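PDB 2WB0: E2A dna-binding protein from Human adenovirus 5, which binds single-stranded DNA and, by forming multimers, unwinds the template without ATP as viral strand-displacement replication elongates, besides speeding up initiation. Local coordinates for residues 8-13 with 81-86; 76-81 with 319-324; 107-112 with 184-189. One frame throughout, in Å; residues are numbered along the deposited sequence.

Contacts 1 and 2 share helix 64-83, and S81 belongs to both; their centres lie 9 Å apart. Contact 1 sets helix 7-21 against the end of that helix within the all-alpha domain, while contact 2 brings the loop after helix 300-315 back onto it, 238 residues further along the chain. The two cross in sequence, and helix 64-83 receives both an early helix and a loop from late in the chain. Contact 3 is nested inside the long loop that contact 2 closes. It lies on the other side of the chain's centre, about 35 Å from contact 2 and 41 Å from contact 1 between centres, at the first zinc site, a separate region of the fold.

Contact 1 of 3, residues 8-13 with 81-86; sequences WEKGME and SFAEVT
K10 grips F82 twice: its ammonium group stands over the face of the F82 ring and also donates a hydrogen bond to the backbone oxygen of the same residue. The cation-pi distance from K10 NZ to the ring centroid is 4.5 Å, and K10 CE adds a CH-pi contact on that face. With its CG anti to the backbone N (chi1 168°) and the chain extended beyond, the lysine crosses the phenylalanine side chain at about a right angle. K10 NZ meets F82 O at 3.2 Å from above the carbonyl plane, and a water bridges the same two atoms. F82 O belongs to the last turn of helix 64-83, where a positive charge would probably be favourable. Next to K10 the backbones come close: G11 has no side chain, and A83 CB sits 3.3 Å from G11 N. V85 CG1 lies 3.9 Å from W8 N, while W8 NE1 hydrogen-bonds K33 O. Helix 7-21 thus packs on the terminus of helix 64-83, which ends in a Schellman motif: V85 N bonds Q80 O, E84 N bonds S81 O, and E84 takes the positive phi.

Contact 2 of 3, residues 76-81 with 319-324; sequences QAYLQS and TELPRM
A Met-aromatic contact between M324 and Y78 fastens the loop after helix 300-315 to helix 64-83. The tyrosine ring is held between two side chains of the loop. On one face lies M324 CG, 4.0 Å from the ring centroid and 14° off the normal; on the opposite face L321 CD2 makes a second CH-pi contact, offset toward the rim, 3.6 Å from the centroid. Both loop residues touch the same ring corner, for M324 CB and L321 CD2 each come close to Y78 CE1. In the plane of the ring, P322 O approaches this corner too, 3.4 Å from Y78 CE1, so that a carbonyl oxygen meets the ring edge there and an aliphatic carbon lies over each face.

M324 crosses Y78 at about a right angle. Its CG is anti to the backbone N (chi1 -166°), and the chain then bends at chi2 and chi3; SD lies obliquely to the ring, 5.2 Å from the centroid. One turn of helix away from S81, A77 CB packs against M324 CG at 3.7 Å and against the sulfur as well.

P322 rests its ring atoms on the helix, with CB against S81 CB at 3.7 Å. The S81 hydroxyl is directed back into its own helix, donating to A77 O at 2.9 Å; S81 N bonds that oxygen from the other face of its plane. R323 O is at most a weak, shared partner of the same hydroxyl proton. The phenol oxygen of Y78 is tied to R311 NE of helix 300-315, and W314 of that helix touches both L321 and P322. With Y78 clamped between M324 and L321, this is loop-on-helix packing, in which the loop after helix 300-315 covers helix 64-83 of the all-alpha domain.

Contact 3 of 3, residues 107-112 with 184-189; sequences GELKCL and MFFSEG. With ZN (zinc ion), chain B.
C111 and M184 lie 6.3 Å apart between CA atoms, and L109 and G189 7.3 Å, so the segments run antiparallel side by side. Residues 108-110 are extended; in the other segment only residues 185-186 form a strand, and a weakly bonded one. No hydrogen bond joins the two: they are held by side chains and flanked by a metal.

M184 carries one end of the contact. Its CG is anti to the backbone N and the chain stays extended through chi2, then bends at chi3 (-47°), placing CE among the branches of L112. M184 CE is 3.2 Å from L112 CD1. It is also 3.4 Å from L112 CD2, both tighter than usual for carbon pairs, and the two side chains cross at about a right angle. M184 SD passes 3.9 Å from C111 CA. Beside it are two buried backbone atoms, K110 O and L112 N, that find no partner in the model.

At C111 the sulfur sits between the backbone N and the carbonyl carbon (chi1 71°), and C111 SG binds the zinc ion at 2.3 Å. H113, C166 and C182 complete the site, a three-cysteine, one-histidine zinc site of the zinc-binding domain. At the other end L109 CD1 touches F186 CD2 at 3.5 Å, approaching the ring obliquely, and also contacts G189 O. On the opposite side of the extended backbone, K110 NZ forms a salt bridge with E108 OE2 at 2.8 Å and also bonds R101 O.

E188 takes the N-cap position of helix 189-206, whose A192 touches both L109 and F186. Strand 185-186 forms an outer edge of a three-stranded antiparallel sheet beside strand 158-165, with F186 and R164 joined by a backbone hydrogen bond, and W98 of strand 95-99 packs against L112 and M184.

Contact 1 of 3, residues 8-13 with 81-86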
loop_
_atom_site.group_PDB
_atom_site.type_symbol
_atom_site.label_atom_id
_atom_site.label_comp_id
_atom_site.label_asym_id
_atom_site.label_seq_id
_atom_site.Cartn_x
_atom_site.Cartn_y
_atom_site.Cartn_z
ATOM N N TRP A 8 -3.531 28.814 2.179
ATOM C CA TRP A 8 -4.885 28.312 1.973
ATOM C C TRP A 8 -5.610 28.907 0.762
ATOM O O TRP A 8 -6.163 28.159 -0.083
ATOM C CB TRP A 8 -5.731 28.439 3.260
ATOM C CG TRP A 8 -7.074 27.759 3.177
ATOM C CD1 TRP A 8 -7.350 26.461 3.573
ATOM C CD2 TRP A 8 -8.302 28.310 2.715
ATOM N NE1 TRP A 8 -8.676 26.194 3.390
ATOM C CE2 TRP A 8 -9.288 27.302 2.865
ATOM C CE3 TRP A 8 -8.684 29.565 2.188
ATOM C CZ2 TRP A 8 -10.612 27.499 2.529
ATOM C CZ3 TRP A 8 -10.028 29.757 1.830
ATOM C CH2 TRP A 8 -10.966 28.733 1.973
ATOM N N GLU A 9 -5.599 30.236 0.602
ATOM C CA GLU A 9 -6.269 30.776 -0.556
ATOM C C GLU A 9 -5.567 30.331 -1.889
ATOM O O GLU A 9 -6.215 30.104 -2.861
ATOM C CB GLU A 9 -6.337 32.321 -0.485
ATOM C CG GLU A 9 -7.448 32.877 0.421
ATOM C CD GLU A 9 -7.401 34.440 0.472
ATOM O OE1 GLU A 9 -6.435 34.968 1.088
ATOM O OE2 GLU A 9 -8.293 35.080 -0.138
ATOM N N LYS A 10 -4.250 30.221 -1.874
ATOM C CA LYS A 10 -3.503 29.855 -3.089
ATOM C C LYS A 10 -3.869 28.393 -3.473
ATOM O O LYS A 10 -4.249 28.110 -4.623
ATOM C CB LYS A 10 -2.028 30.009 -2.828
ATOM C CG LYS A 10 -1.156 29.391 -3.908
ATOM C CD LYS A 10 0.277 29.710 -3.721
ATOM C CE LYS A 10 1.037 29.400 -5.004
ATOM N NZ LYS A 10 2.447 29.205 -4.610
ATOM N N GLY A 11 -3.841 27.492 -2.481
ATOM C CA GLY A 11 -4.360 26.108 -2.632
ATOM C C GLY A 11 -5.751 26.058 -3.186
ATOM O O GLY A 11 -6.052 25.288 -4.142
ATOM N N MET A 12 -6.649 26.842 -2.590
ATOM C CA MET A 12 -8.049 26.789 -2.977
ATOM C C MET A 12 -8.213 27.165 -4.452
ATOM O O MET A 12 -9.029 26.607 -5.155
ATOM C CB MET A 12 -8.904 27.701 -2.084
ATOM C CG MET A 12 -9.146 27.087 -0.675
ATOM S SD MET A 12 -10.391 25.779 -0.841
ATOM C CE MET A 12 -11.921 26.624 -1.141
ATOM N N GLU A 13 -7.465 28.167 -4.889
ATOM C CA GLU A 13 -7.561 28.621 -6.269
ATOM C C GLU A 13 -7.173 27.518 -7.277
ATOM O O GLU A 13 -7.926 27.241 -8.254
ATOM C CB GLU A 13 -6.640 29.836 -6.440
ATOM C CG GLU A 13 -6.758 30.515 -7.816
ATOM C CD GLU A 13 -5.678 31.628 -7.993
ATOM O OE1 GLU A 13 -4.538 31.483 -7.466
ATOM O OE2 GLU A 13 -5.975 32.654 -8.637
ATOM N N SER A 81 1.696 20.836 -1.363
ATOM C CA SER A 81 3.043 21.279 -1.675
ATOM C C SER A 81 3.056 22.573 -2.522
ATOM O O SER A 81 3.763 23.491 -2.164
ATOM C CB SER A 81 3.906 20.161 -2.301
ATOM O OG SER A 81 3.917 18.961 -1.466
ATOM N N PHE A 82 2.254 22.648 -3.591
ATOM C CA PHE A 82 2.194 23.829 -4.464
ATOM C C PHE A 82 1.899 25.083 -3.617
ATOM O O PHE A 82 2.630 26.119 -3.677
ATOM C CB PHE A 82 1.111 23.658 -5.509
ATOM C CG PHE A 82 0.796 24.905 -6.311
ATOM C CD1 PHE A 82 1.688 25.368 -7.299
ATOM C CD2 PHE A 82 -0.434 25.515 -6.202
ATOM C CE1 PHE A 82 1.381 26.485 -8.070
ATOM C CE2 PHE A 82 -0.765 26.658 -6.989
ATOM C CZ PHE A 82 0.144 27.132 -7.924
ATOM N N ALA A 83 0.800 24.968 -2.868
ATOM C CA ALA A 83 0.262 26.066 -2.022
ATOM C C ALA A 83 1.069 26.362 -0.748
ATOM O O ALA A 83 0.868 27.403 -0.111
ATOM C CB ALA A 83 -1.135 25.730 -1.652
ATOM N N GLU A 84 1.934 25.441 -0.372
ATOM C CA GLU A 84 2.611 25.445 0.910
ATOM C C GLU A 84 1.650 25.395 2.103
ATOM O O GLU A 84 1.846 26.107 3.128
ATOM C CB GLU A 84 3.549 26.646 1.003
ATOM C CG GLU A 84 4.497 26.748 -0.212
ATOM C CD GLU A 84 5.610 27.731 0.079
ATOM O OE1 GLU A 84 5.490 28.891 -0.352
ATOM O OE2 GLU A 84 6.547 27.357 0.802
ATOM N N VAL A 85 0.606 24.578 1.972
ATOM C CA VAL A 85 -0.222 24.275 3.104
ATOM C C VAL A 85 0.120 22.905 3.646
ATOM O O VAL A 85 0.316 22.007 2.867
ATOM C CB VAL A 85 -1.749 24.513 2.894
ATOM C CG1 VAL A 85 -2.097 25.255 1.642
ATOM C CG2 VAL A 85 -2.668 23.252 3.221
ATOM N N THR A 86 0.266 22.769 4.964
ATOM C CA THR A 86 0.439 21.453 5.598
ATOM C C THR A 86 -0.454 21.477 6.839
ATOM O O THR A 86 -0.571 22.543 7.534
ATOM C CB THR A 86 1.888 21.217 6.027
ATOM O OG1 THR A 86 2.210 22.204 6.983
ATOM C CG2 THR A 86 2.876 21.494 4.898
HETATM O O HOH W 1 4.377 26.799 -5.599
#

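Contact 2 of 3, residues 76-81 with 319-324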
loop_
_atom_site.group_PDB
_atom_site.type_symbol
_atom_site.label_atom_id
_atom_site.label_comp_id
_atom_site.label_asym_id
_atom_site.label_seq_id
_atom_site.Cartn_x
_atom_site.Cartn_y
_atom_site.Cartn_z
ATOM N N GLN A 76 -3.844 15.603 -3.904
ATOM C CA GLN A 76 -3.838 16.338 -2.645
ATOM C C GLN A 76 -2.458 16.712 -2.155
ATOM O O GLN A 76 -2.223 17.853 -1.748
ATOM C CB GLN A 76 -4.601 15.556 -1.555
ATOM C CG GLN A 76 -4.915 16.525 -0.332
ATOM C CD GLN A 76 -5.447 15.817 0.864
ATOM O OE1 GLN A 76 -6.487 16.192 1.433
ATOM N NE2 GLN A 76 -4.783 14.776 1.230
ATOM N N ALA A 77 -1.526 15.777 -2.169
ATOM C CA ALA A 77 -0.214 16.099 -1.691
ATOM C C ALA A 77 0.475 17.158 -2.566
ATOM O O ALA A 77 1.259 17.992 -2.050
ATOM C CB ALA A 77 0.632 14.825 -1.626
ATOM N N TYR A 78 0.242 17.077 -3.877
ATOM C CA TYR A 78 0.896 18.048 -4.805
ATOM C C TYR A 78 0.285 19.435 -4.635
ATOM O O TYR A 78 1.010 20.444 -4.609
ATOM C CB TYR A 78 0.828 17.551 -6.258
ATOM C CG TYR A 78 1.968 16.586 -6.517
ATOM C CD1 TYR A 78 3.313 17.028 -6.497
ATOM C CD2 TYR A 78 1.718 15.260 -6.804
ATOM C CE1 TYR A 78 4.398 16.136 -6.714
ATOM C CE2 TYR A 78 2.804 14.333 -7.031
ATOM C CZ TYR A 78 4.127 14.777 -6.954
ATOM O OH TYR A 78 5.154 13.920 -7.141
ATOM N N LEU A 79 -1.015 19.481 -4.441
ATOM C CA LEU A 79 -1.712 20.740 -4.199
ATOM C C LEU A 79 -1.263 21.401 -2.906
ATOM O O LEU A 79 -0.938 22.594 -2.893
ATOM C CB LEU A 79 -3.212 20.473 -4.130
ATOM C CG LEU A 79 -4.301 20.857 -5.097
ATOM C CD1 LEU A 79 -3.949 21.738 -6.360
ATOM C CD2 LEU A 79 -5.126 19.661 -5.433
ATOM N N GLN A 80 -1.153 20.619 -1.829
ATOM C CA GLN A 80 -0.613 21.121 -0.569
ATOM C C GLN A 80 0.825 21.639 -0.734
ATOM O O GLN A 80 1.149 22.759 -0.277
ATOM C CB GLN A 80 -0.676 20.009 0.497
ATOM C CG GLN A 80 -2.097 19.767 0.959
ATOM C CD GLN A 80 -2.160 18.708 2.104
ATOM O OE1 GLN A 80 -1.132 18.210 2.557
ATOM N NE2 GLN A 80 -3.373 18.380 2.544
ATOM N N SER A 81 1.696 20.836 -1.363
ATOM C CA SER A 81 3.043 21.279 -1.675
ATOM C C SER A 81 3.056 22.573 -2.522
ATOM O O SER A 81 3.763 23.491 -2.164
ATOM C CB SER A 81 3.906 20.161 -2.301
ATOM O OG SER A 81 3.917 18.961 -1.466
ATOM N N THR A 319 3.114 24.272 -14.639
ATOM C CA THR A 319 4.343 24.124 -15.423
ATOM C C THR A 319 5.555 23.578 -14.640
ATOM O O THR A 319 6.498 23.107 -15.265
ATOM C CB THR A 319 4.666 25.409 -16.265
ATOM O OG1 THR A 319 5.235 26.383 -15.403
ATOM C CG2 THR A 319 3.350 25.989 -16.931
ATOM N N GLU A 320 5.542 23.623 -13.300
ATOM C CA GLU A 320 6.507 22.859 -12.479
ATOM C C GLU A 320 5.750 21.903 -11.554
ATOM O O GLU A 320 4.587 22.160 -11.204
ATOM C CB GLU A 320 7.366 23.724 -11.565
ATOM C CG GLU A 320 8.696 24.041 -12.127
ATOM C CD GLU A 320 8.682 25.443 -12.620
ATOM O OE1 GLU A 320 8.791 25.655 -13.850
ATOM O OE2 GLU A 320 8.505 26.342 -11.765
ATOM N N LEU A 321 6.427 20.818 -11.185
ATOM C CA LEU A 321 5.881 19.826 -10.248
ATOM C C LEU A 321 6.513 20.224 -8.911
ATOM O O LEU A 321 7.698 20.291 -8.827
ATOM C CB LEU A 321 6.422 18.431 -10.612
ATOM C CG LEU A 321 5.761 17.066 -10.390
ATOM C CD1 LEU A 321 6.701 16.014 -9.766
ATOM C CD2 LEU A 321 4.327 17.061 -9.854
ATOM N N PRO A 322 5.726 20.516 -7.873
ATOM C CA PRO A 322 6.354 20.826 -6.574
ATOM C C PRO A 322 7.150 19.617 -6.035
ATOM O O PRO A 322 6.882 18.440 -6.447
ATOM C CB PRO A 322 5.145 21.059 -5.636
ATOM C CG PRO A 322 4.009 21.218 -6.487
ATOM C CD PRO A 322 4.261 20.631 -7.824
ATOM N N ARG A 323 8.107 19.903 -5.167
ATOM C CA ARG A 323 8.698 18.888 -4.317
ATOM C C ARG A 323 7.579 18.187 -3.518
ATOM O O ARG A 323 6.656 18.845 -2.980
ATOM C CB ARG A 323 9.650 19.557 -3.370
ATOM C CG ARG A 323 10.513 18.645 -2.532
ATOM C CD ARG A 323 11.624 19.451 -1.941
ATOM N NE ARG A 323 11.959 18.891 -0.646
ATOM C CZ ARG A 323 12.715 17.806 -0.484
ATOM N NH1 ARG A 323 13.259 17.168 -1.547
ATOM N NH2 ARG A 323 12.950 17.362 0.738
ATOM N N MET A 324 7.633 16.853 -3.433
ATOM C CA MET A 324 6.572 16.133 -2.660
ATOM C C MET A 324 7.287 14.939 -2.129
ATOM O O MET A 324 7.803 14.129 -2.907
ATOM C CB MET A 324 5.386 15.745 -3.584
ATOM C CG MET A 324 4.055 15.285 -2.859
ATOM S SD MET A 324 4.267 13.660 -2.118
ATOM C CE MET A 324 4.097 12.650 -3.567
HETATM O O HOH W 2 7.314 13.874 -5.841
#

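Contact 3 of 3, residues 107-112 with 184-189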
loop_
_atom_site.group_PDB
_atom_site.type_symbol
_atom_site.label_atom_id
_atom_site.label_comp_id
_atom_site.label_asym_id
_atom_site.label_seq_id
_atom_site.Cartn_x
_atom_site.Cartn_y
_atom_site.Cartn_z
ATOM N N GLY A 107 16.591 -15.934 -1.233
ATOM C CA GLY A 107 15.819 -16.663 -0.252
ATOM C C GLY A 107 15.552 -15.887 1.011
ATOM O O GLY A 107 14.861 -16.380 1.921
ATOM N N GLU A 108 16.104 -14.678 1.123
ATOM C CA GLU A 108 15.973 -13.954 2.386
ATOM C C GLU A 108 14.918 -12.843 2.310
ATOM O O GLU A 108 15.017 -11.971 1.420
ATOM C CB GLU A 108 17.329 -13.380 2.794
ATOM C CG GLU A 108 17.346 -12.720 4.203
ATOM C CD GLU A 108 18.725 -12.211 4.508
ATOM O OE1 GLU A 108 19.599 -13.091 4.639
ATOM O OE2 GLU A 108 18.915 -10.963 4.563
ATOM N N LEU A 109 13.935 -12.875 3.240
ATOM C CA LEU A 109 13.022 -11.717 3.438
ATOM C C LEU A 109 13.310 -10.939 4.746
ATOM O O LEU A 109 13.772 -11.530 5.702
ATOM C CB LEU A 109 11.564 -12.129 3.419
ATOM C CG LEU A 109 11.188 -12.807 2.104
ATOM C CD1 LEU A 109 9.951 -13.536 2.351
ATOM C CD2 LEU A 109 11.049 -11.708 0.973
ATOM N N LYS A 110 13.107 -9.627 4.733
ATOM C CA LYS A 110 13.153 -8.789 5.974
ATOM C C LYS A 110 11.752 -8.201 6.213
ATOM O O LYS A 110 11.057 -7.846 5.262
ATOM C CB LYS A 110 14.209 -7.658 5.874
ATOM C CG LYS A 110 15.576 -8.266 5.775
ATOM C CD LYS A 110 16.660 -7.295 5.497
ATOM C CE LYS A 110 17.910 -8.045 4.912
ATOM N NZ LYS A 110 18.118 -8.568 3.386
ATOM N N CYS A 111 11.313 -8.144 7.469
ATOM C CA CYS A 111 10.032 -7.550 7.808
ATOM C C CYS A 111 10.136 -6.065 8.037
ATOM O O CYS A 111 11.174 -5.467 7.785
ATOM C CB CYS A 111 9.421 -8.254 9.031
ATOM S SG CYS A 111 10.290 -7.870 10.555
ATOM N N LEU A 112 9.049 -5.448 8.497
ATOM C CA LEU A 112 9.020 -3.995 8.728
ATOM C C LEU A 112 9.978 -3.520 9.809
ATOM O O LEU A 112 10.430 -2.385 9.771
ATOM C CB LEU A 112 7.608 -3.559 9.080
ATOM C CG LEU A 112 6.612 -3.134 8.015
ATOM C CD1 LEU A 112 7.052 -3.028 6.505
ATOM C CD2 LEU A 112 5.183 -3.594 8.290
ATOM N N MET A 184 3.669 -8.742 9.631
ATOM C CA MET A 184 4.046 -9.314 8.346
ATOM C C MET A 184 4.275 -10.824 8.515
ATOM O O MET A 184 4.913 -11.282 9.488
ATOM C CB MET A 184 5.337 -8.643 7.877
ATOM C CG MET A 184 5.618 -8.848 6.426
ATOM S SD MET A 184 6.738 -7.582 5.745
ATOM C CE MET A 184 6.119 -6.131 6.305
ATOM N N PHE A 185 3.770 -11.587 7.559
ATOM C CA PHE A 185 3.885 -13.055 7.513
ATOM C C PHE A 185 3.677 -13.486 6.069
ATOM O O PHE A 185 2.747 -12.976 5.374
ATOM C CB PHE A 185 2.816 -13.717 8.387
ATOM C CG PHE A 185 2.805 -15.191 8.260
ATOM C CD1 PHE A 185 3.764 -15.950 8.935
ATOM C CD2 PHE A 185 1.926 -15.827 7.355
ATOM C CE1 PHE A 185 3.803 -17.353 8.816
ATOM C CE2 PHE A 185 1.948 -17.250 7.257
ATOM C CZ PHE A 185 2.883 -17.980 7.968
ATOM N N PHE A 186 4.520 -14.382 5.593
ATOM C CA PHE A 186 4.344 -14.963 4.264
ATOM C C PHE A 186 4.171 -16.468 4.369
ATOM O O PHE A 186 5.011 -17.164 4.947
ATOM C CB PHE A 186 5.528 -14.579 3.367
ATOM C CG PHE A 186 5.725 -13.089 3.252
ATOM C CD1 PHE A 186 4.732 -12.293 2.640
ATOM C CD2 PHE A 186 6.890 -12.488 3.701
ATOM C CE1 PHE A 186 4.884 -10.917 2.495
ATOM C CE2 PHE A 186 7.068 -11.092 3.584
ATOM C CZ PHE A 186 6.066 -10.299 3.023
ATOM N N SER A 187 3.032 -16.965 3.873
ATOM C CA SER A 187 2.795 -18.425 3.822
ATOM C C SER A 187 3.799 -19.003 2.864
ATOM O O SER A 187 4.286 -20.133 3.029
ATOM C CB SER A 187 1.424 -18.720 3.242
ATOM O OG SER A 187 0.576 -18.962 4.318
ATOM N N GLU A 188 4.157 -18.200 1.870
ATOM C CA GLU A 188 5.135 -18.706 0.919
ATOM C C GLU A 188 6.271 -17.735 0.595
ATOM O O GLU A 188 6.117 -16.806 -0.193
ATOM C CB GLU A 188 4.441 -19.328 -0.342
ATOM C CG GLU A 188 3.306 -18.519 -0.905
ATOM C CD GLU A 188 2.060 -19.341 -1.377
ATOM O OE1 GLU A 188 0.948 -18.799 -1.114
ATOM O OE2 GLU A 188 2.178 -20.461 -2.005
ATOM N N GLY A 189 7.421 -17.991 1.199
ATOM C CA GLY A 189 8.535 -17.047 1.204
ATOM C C GLY A 189 9.114 -16.900 -0.185
ATOM O O GLY A 189 9.495 -15.811 -0.599
HETATM ZN ZN ZN B . 8.662 -7.564 12.120
#